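Local coordinates for protein putative isomerase YbhH (Escherichia coli, PDB 6OTV) that is of unknown specific function but probably acts as an isomerase, at residues A[260-265]-A[306-311]; A[315-320]-A[333-338]. All coordinates share one frame; numbering follows the deposited sequence. Where two conformers were deposited one is given.

How the contacts relate
From the N terminus, the chain first reaches 260-265, runs through helix 279-290 and returns at 306-311. Contact 1 closes that 40-residue excursion. Contact 2 follows in series, neither nested nor crossing: the strand of 306-311 turns directly into that of 315-320, and 333-338 comes back after 12 residues to close a hairpin. Strands 306-312 and 315-322 are antiparallel neighbours, so the two contacts touch, with probable hydrogen bonds from Ile308 N to Val319 O and from Ile310 N to Leu317 O. Together they line up strands 263-267, 306-312, 315-322 and 332-344 beside helix 279-290, and the last strand also pairs with strand 158-163 on its other edge and with strand 3-11.

Contact 1: A[260-265]-A[306-311]; sequences GGAINV and GNINIE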
loop_
_atom_site.group_PDB
_atom_site.type_symbol
_atom_site.label_atom_id
_atom_site.label_comp_id
_atom_site.label_asym_id
_atom_site.label_seq_id
_atom_site.Cartn_x
_atom_site.Cartn_y
_atom_site.Cartn_z
ATOM N N GLY A 260 -18.681 -26.659 15.083
ATOM C CA GLY A 260 -18.124 -25.702 16.017
ATOM C C GLY A 260 -17.677 -24.380 15.427
ATOM O O GLY A 260 -17.288 -23.485 16.188
ATOM N N GLY A 261 -17.720 -24.222 14.107
ATOM C CA GLY A 261 -17.297 -22.990 13.477
ATOM C C GLY A 261 -18.324 -21.880 13.620
ATOM O O GLY A 261 -19.298 -21.972 14.369
ATOM N N ALA A 262 -18.094 -20.807 12.864
ATOM C CA ALA A 262 -18.981 -19.651 12.892
ATOM C C ALA A 262 -20.140 -19.762 11.910
ATOM O O ALA A 262 -21.218 -19.222 12.180
ATOM C CB ALA A 262 -18.195 -18.368 12.595
ATOM N N ILE A 263 -19.949 -20.447 10.783
ATOM C CA ILE A 263 -20.952 -20.476 9.726
ATOM C C ILE A 263 -20.593 -21.590 8.755
ATOM O O ILE A 263 -19.431 -22.000 8.666
ATOM C CB ILE A 263 -21.020 -19.091 9.026
ATOM C CG1 ILE A 263 -22.222 -18.990 8.086
ATOM C CG2 ILE A 263 -19.732 -18.809 8.290
ATOM C CD1 ILE A 263 -22.450 -17.588 7.556
ATOM N N ASN A 264 -21.595 -22.095 8.042
ATOM C CA ASN A 264 -21.411 -23.078 6.985
ATOM C C ASN A 264 -21.861 -22.465 5.665
ATOM O O ASN A 264 -22.879 -21.768 5.612
ATOM C CB ASN A 264 -22.201 -24.357 7.281
ATOM C CG ASN A 264 -22.257 -25.297 6.093
ATOM O OD1 ASN A 264 -21.288 -25.997 5.790
ATOM N ND2 ASN A 264 -23.396 -25.318 5.413
ATOM N N VAL A 265 -21.101 -22.709 4.598
ATOM C CA VAL A 265 -21.364 -22.049 3.327
ATOM C C VAL A 265 -21.354 -23.065 2.192
ATOM O O VAL A 265 -20.741 -24.132 2.276
ATOM C CB VAL A 265 -20.353 -20.912 3.030
ATOM C CG1 VAL A 265 -20.325 -19.891 4.165
ATOM C CG2 VAL A 265 -18.965 -21.477 2.767
ATOM N N GLY A 306 -11.843 -11.279 15.497
ATOM C CA GLY A 306 -10.939 -12.346 15.873
ATOM C C GLY A 306 -10.965 -13.471 14.854
ATOM O O GLY A 306 -11.056 -13.221 13.645
ATOM N N ASN A 307 -10.875 -14.701 15.354
ATOM C CA ASN A 307 -10.865 -15.882 14.502
ATOM C C ASN A 307 -12.291 -16.262 14.116
ATOM O O ASN A 307 -13.133 -16.516 14.985
ATOM C CB ASN A 307 -10.177 -17.041 15.213
ATOM C CG ASN A 307 -10.070 -18.270 14.339
ATOM O OD1 ASN A 307 -9.118 -18.416 13.576
ATOM N ND2 ASN A 307 -11.049 -19.165 14.445
ATOM N N ILE A 308 -12.558 -16.320 12.817
ATOM C CA ILE A 308 -13.870 -16.674 12.288
ATOM C C ILE A 308 -13.692 -17.918 11.429
ATOM O O ILE A 308 -13.036 -17.870 10.381
ATOM C CB ILE A 308 -14.493 -15.527 11.487
ATOM C CG1 ILE A 308 -14.643 -14.299 12.382
ATOM C CG2 ILE A 308 -15.830 -15.945 10.915
ATOM C CD1 ILE A 308 -15.340 -13.142 11.718
ATOM N N ASN A 309 -14.265 -19.030 11.876
ATOM C CA ASN A 309 -14.115 -20.313 11.201
ATOM C C ASN A 309 -15.281 -20.517 10.235
ATOM O O ASN A 309 -16.446 -20.518 10.655
ATOM C CB ASN A 309 -14.042 -21.434 12.238
ATOM C CG ASN A 309 -13.838 -22.797 11.619
ATOM O OD1 ASN A 309 -14.798 -23.511 11.333
ATOM N ND2 ASN A 309 -12.581 -23.172 11.416
ATOM N N ILE A 310 -14.969 -20.671 8.948
ATOM C CA ILE A 310 -15.961 -20.836 7.887
ATOM C C ILE A 310 -15.953 -22.292 7.443
ATOM O O ILE A 310 -14.934 -22.792 6.951
ATOM C CB ILE A 310 -15.682 -19.922 6.682
ATOM C CG1 ILE A 310 -15.302 -18.506 7.126
ATOM C CG2 ILE A 310 -16.884 -19.901 5.742
ATOM C CD1 ILE A 310 -16.421 -17.737 7.751
ATOM N N GLU A 311 -17.094 -22.961 7.580
ATOM C CA GLU A 311 -17.223 -24.351 7.168
ATOM C C GLU A 311 -17.698 -24.433 5.722
ATOM O O GLU A 311 -18.503 -23.613 5.269
ATOM C CB GLU A 311 -18.184 -25.098 8.098
ATOM C CG GLU A 311 -17.697 -25.135 9.544
ATOM C CD GLU A 311 -18.633 -25.873 10.486
ATOM O OE1 GLU A 311 -19.740 -26.266 10.061
ATOM O OE2 GLU A 311 -18.255 -26.060 11.663
#
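Ile263 pairs with Ile310, and Asn264 with Glu311, in a parallel strand contact that joins strands 263-267 and 306-312 alongside helix 279-290. Backbone bonds fix the register: Ala262 N gives to Asn309 O (2.8 Å), while Glu311 is held at both ends, its N by Ile263 O (2.8 Å) and its O by Val265 N (2.8 Å). The side chains of Ile263 and Ile310 lie side by side, pointing the same way, with Ile263 CG2 3.5 Å from Ile310 CD1. Ile310 also sets CG2 against Val265 CG1 at 3.8 Å. Helix 279-290 meets this apolar patch through Ile285 and Ser286.

The Asn264 and Glu311 face is polar. With CG anti to the carbonyl carbon (chi1 -62°) and the chain extended beyond it, Glu311 brings its carboxylate up to the turn that precedes strand 263-267. Gly261 N bonds to OE2 at 3.1 Å, approaching from above the carboxylate plane, 41° out of it. Lys259 N also bonds to OE2 and Gln258 N to OE1, so three backbone N-H groups grip the carboxylate and probably stabilise its negative charge. Bare of a side chain, Gly261 lets Asn309 OD1 come within 3.3 Å of its CA, while Asn309 ND2 bonds to Asp318 OD1 on strand 315-322. Strands wrapped on a helix in this way are consistent with the diaminopimelate epimerase-like fold, in which each lobe curls its strands around a central helix.

Contact 2: A[315-320]-A[333-338]; sequences GALDVH and ASVIRT. With EDO (1,2-ethanediol), chain E.
His320 and Ser334 form the hydrogen-bonded pair of an antiparallel beta hairpin made by strands 315-322 and 332-344. Their backbones bond both ways, His320 N to Ser334 O (2.8 Å) and Ser334 N to His320 O (2.8 Å). The short strand axes meet at 141°, well away from a straight antiparallel run, and further along a water sits between Asp318 O and Ile336 N, although its distance to Asp318 O is too short to be trusted in detail. Strand 332-344 also pairs with strand 158-163 on its other edge, through backbone bonds of Ala333, Val335 and Arg337.

Apolar contacts line the face of Val319 and Val335. The two valines cross obliquely, CG2 of Val319 4.0 Å from CG2 of Val335, and Val319 CG1 reaches Ala333 CB at 4.1 Å. Leu317 has CG anti to its backbone N (chi1 -165°) and crosses Val335 at about a right angle, both of its methyls coming close to Val335 CG1. Ala282 of helix 279-290 packs on Leu317 and Val319.

Polar side chains gather on the other face, where Ser334 OG lies 3.4 Å from His320 CB. In one of two deposited histidine conformers that hydroxyl sits at the edge of the imidazole, near its plane, and a water links it with His320 ND1; both points are therefore provisional. Asp318 OD1 turns back to Asn307 ND2 and Asn309 ND2 on the preceding strand.

Arg337 folds back, its chain bent at chi2 and chi3, and Leu317 CD2 sits over one face of its guanidinium, 3.3 Å from NH2. NH1 bonds to Asn95 OD1, while NE gives a nearly straight bond (172°) to Ile336 O at 3.0 Å, that oxygen lying almost in the guanidinium plane.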
loop_
_atom_site.group_PDB
_atom_site.type_symbol
_atom_site.label_atom_id
_atom_site.label_comp_id
_atom_site.label_asym_id
_atom_site.label_seq_id
_atom_site.Cartn_x
_atom_site.Cartn_y
_atom_site.Cartn_z
ATOM N N GLY A 315 -14.231 -29.142 4.515
ATOM C CA GLY A 315 -13.444 -28.775 5.677
ATOM C C GLY A 315 -13.873 -27.419 6.214
ATOM O O GLY A 315 -15.026 -27.015 6.062
ATOM N N ALA A 316 -12.921 -26.739 6.851
ATOM C CA ALA A 316 -13.161 -25.425 7.425
ATOM C C ALA A 316 -11.923 -24.563 7.234
ATOM O O ALA A 316 -10.811 -25.065 7.059
ATOM C CB ALA A 316 -13.528 -25.505 8.914
ATOM N N LEU A 317 -12.133 -23.250 7.279
ATOM C CA LEU A 317 -11.069 -22.285 7.039
ATOM C C LEU A 317 -11.164 -21.182 8.080
ATOM O O LEU A 317 -12.252 -20.655 8.330
ATOM C CB LEU A 317 -11.171 -21.707 5.621
ATOM C CG LEU A 317 -9.976 -20.956 5.031
ATOM C CD1 LEU A 317 -10.144 -19.466 5.211
ATOM C CD2 LEU A 317 -8.663 -21.424 5.644
ATOM N N ASP A 318 -10.029 -20.847 8.693
ATOM C CA ASP A 318 -9.966 -19.782 9.687
ATOM C C ASP A 318 -9.615 -18.461 9.015
ATOM O O ASP A 318 -8.631 -18.375 8.272
ATOM C CB ASP A 318 -8.933 -20.109 10.767
ATOM C CG ASP A 318 -9.446 -21.109 11.788
ATOM O OD1 ASP A 318 -10.619 -20.994 12.204
ATOM O OD2 ASP A 318 -8.671 -22.010 12.175
ATOM N N VAL A 319 -10.423 -17.436 9.272
ATOM C CA VAL A 319 -10.153 -16.079 8.813
ATOM C C VAL A 319 -10.052 -15.188 10.041
ATOM O O VAL A 319 -10.969 -15.162 10.870
ATOM C CB VAL A 319 -11.241 -15.554 7.860
ATOM C CG1 VAL A 319 -10.871 -14.160 7.354
ATOM C CG2 VAL A 319 -11.453 -16.511 6.698
ATOM N N HIS A 320 -8.933 -14.482 10.169
ATOM C CA HIS A 320 -8.745 -13.526 11.251
ATOM C C HIS A 320 -9.150 -12.144 10.759
ATOM O O HIS A 320 -8.610 -11.650 9.762
ATOM C CB HIS A 320 -7.297 -13.519 11.740
ATOM C CG HIS A 320 -7.064 -12.610 12.907
ATOM N ND1 HIS A 320 -6.500 -11.359 12.777
ATOM C CD2 HIS A 320 -7.333 -12.765 14.226
ATOM C CE1 HIS A 320 -6.424 -10.786 13.965
ATOM N NE2 HIS A 320 -6.923 -11.618 14.861
ATOM N N ALA A 333 -8.515 -8.492 6.794
ATOM C CA ALA A 333 -8.662 -9.938 6.899
ATOM C C ALA A 333 -7.330 -10.618 6.623
ATOM O O ALA A 333 -6.583 -10.203 5.732
ATOM C CB ALA A 333 -9.717 -10.463 5.921
ATOM N N SER A 334 -7.039 -11.669 7.385
ATOM C CA SER A 334 -5.833 -12.453 7.173
ATOM C C SER A 334 -6.162 -13.932 7.314
ATOM O O SER A 334 -7.088 -14.318 8.032
ATOM C CB SER A 334 -4.715 -12.059 8.151
ATOM O OG SER A 334 -5.122 -12.246 9.494
ATOM N N VAL A 335 -5.394 -14.756 6.608
ATOM C CA VAL A 335 -5.574 -16.202 6.597
ATOM C C VAL A 335 -4.203 -16.849 6.729
ATOM O O VAL A 335 -3.207 -16.329 6.213
ATOM C CB VAL A 335 -6.299 -16.667 5.313
ATOM C CG1 VAL A 335 -6.269 -18.180 5.184
ATOM C CG2 VAL A 335 -7.739 -16.168 5.307
ATOM N N ILE A 336 -4.145 -17.971 7.445
ATOM C CA ILE A 336 -2.936 -18.779 7.543
ATOM C C ILE A 336 -3.012 -19.890 6.504
ATOM O O ILE A 336 -4.037 -20.572 6.385
ATOM C CB ILE A 336 -2.759 -19.362 8.956
ATOM C CG1 ILE A 336 -2.734 -18.248 10.009
ATOM C CG2 ILE A 336 -1.482 -20.200 9.028
ATOM C CD1 ILE A 336 -1.502 -17.371 9.952
ATOM N N ARG A 337 -1.936 -20.064 5.747
ATOM C CA ARG A 337 -1.788 -21.188 4.835
ATOM C C ARG A 337 -0.440 -21.843 5.096
ATOM O O ARG A 337 0.313 -21.437 5.987
ATOM C CB ARG A 337 -1.898 -20.745 3.368
ATOM C CG ARG A 337 -3.193 -20.036 2.994
ATOM C CD ARG A 337 -4.275 -21.018 2.581
ATOM N NE ARG A 337 -4.831 -21.730 3.725
ATOM C CZ ARG A 337 -5.668 -22.756 3.628
ATOM N NH1 ARG A 337 -6.044 -23.198 2.434
ATOM N NH2 ARG A 337 -6.123 -23.344 4.726
ATOM N N THR A 338 -0.136 -22.876 4.319
ATOM C CA THR A 338 1.196 -23.456 4.286
ATOM C C THR A 338 1.599 -23.648 2.833
ATOM O O THR A 338 0.754 -23.708 1.936
ATOM C CB THR A 338 1.279 -24.800 5.028
ATOM O OG1 THR A 338 0.576 -25.801 4.279
ATOM C CG2 THR A 338 0.679 -24.693 6.430
HETATM C C1 EDO E . 1.020 -28.538 6.126
HETATM O O1 EDO E . -0.034 -27.754 5.561
HETATM C C2 EDO E . 1.396 -29.623 5.127
HETATM O O2 EDO E . 2.264 -30.602 5.705
HETATM O O HOH W 1 -6.390 -19.209 8.785
HETATM O O HOH W 2 -5.906 -9.358 10.704
#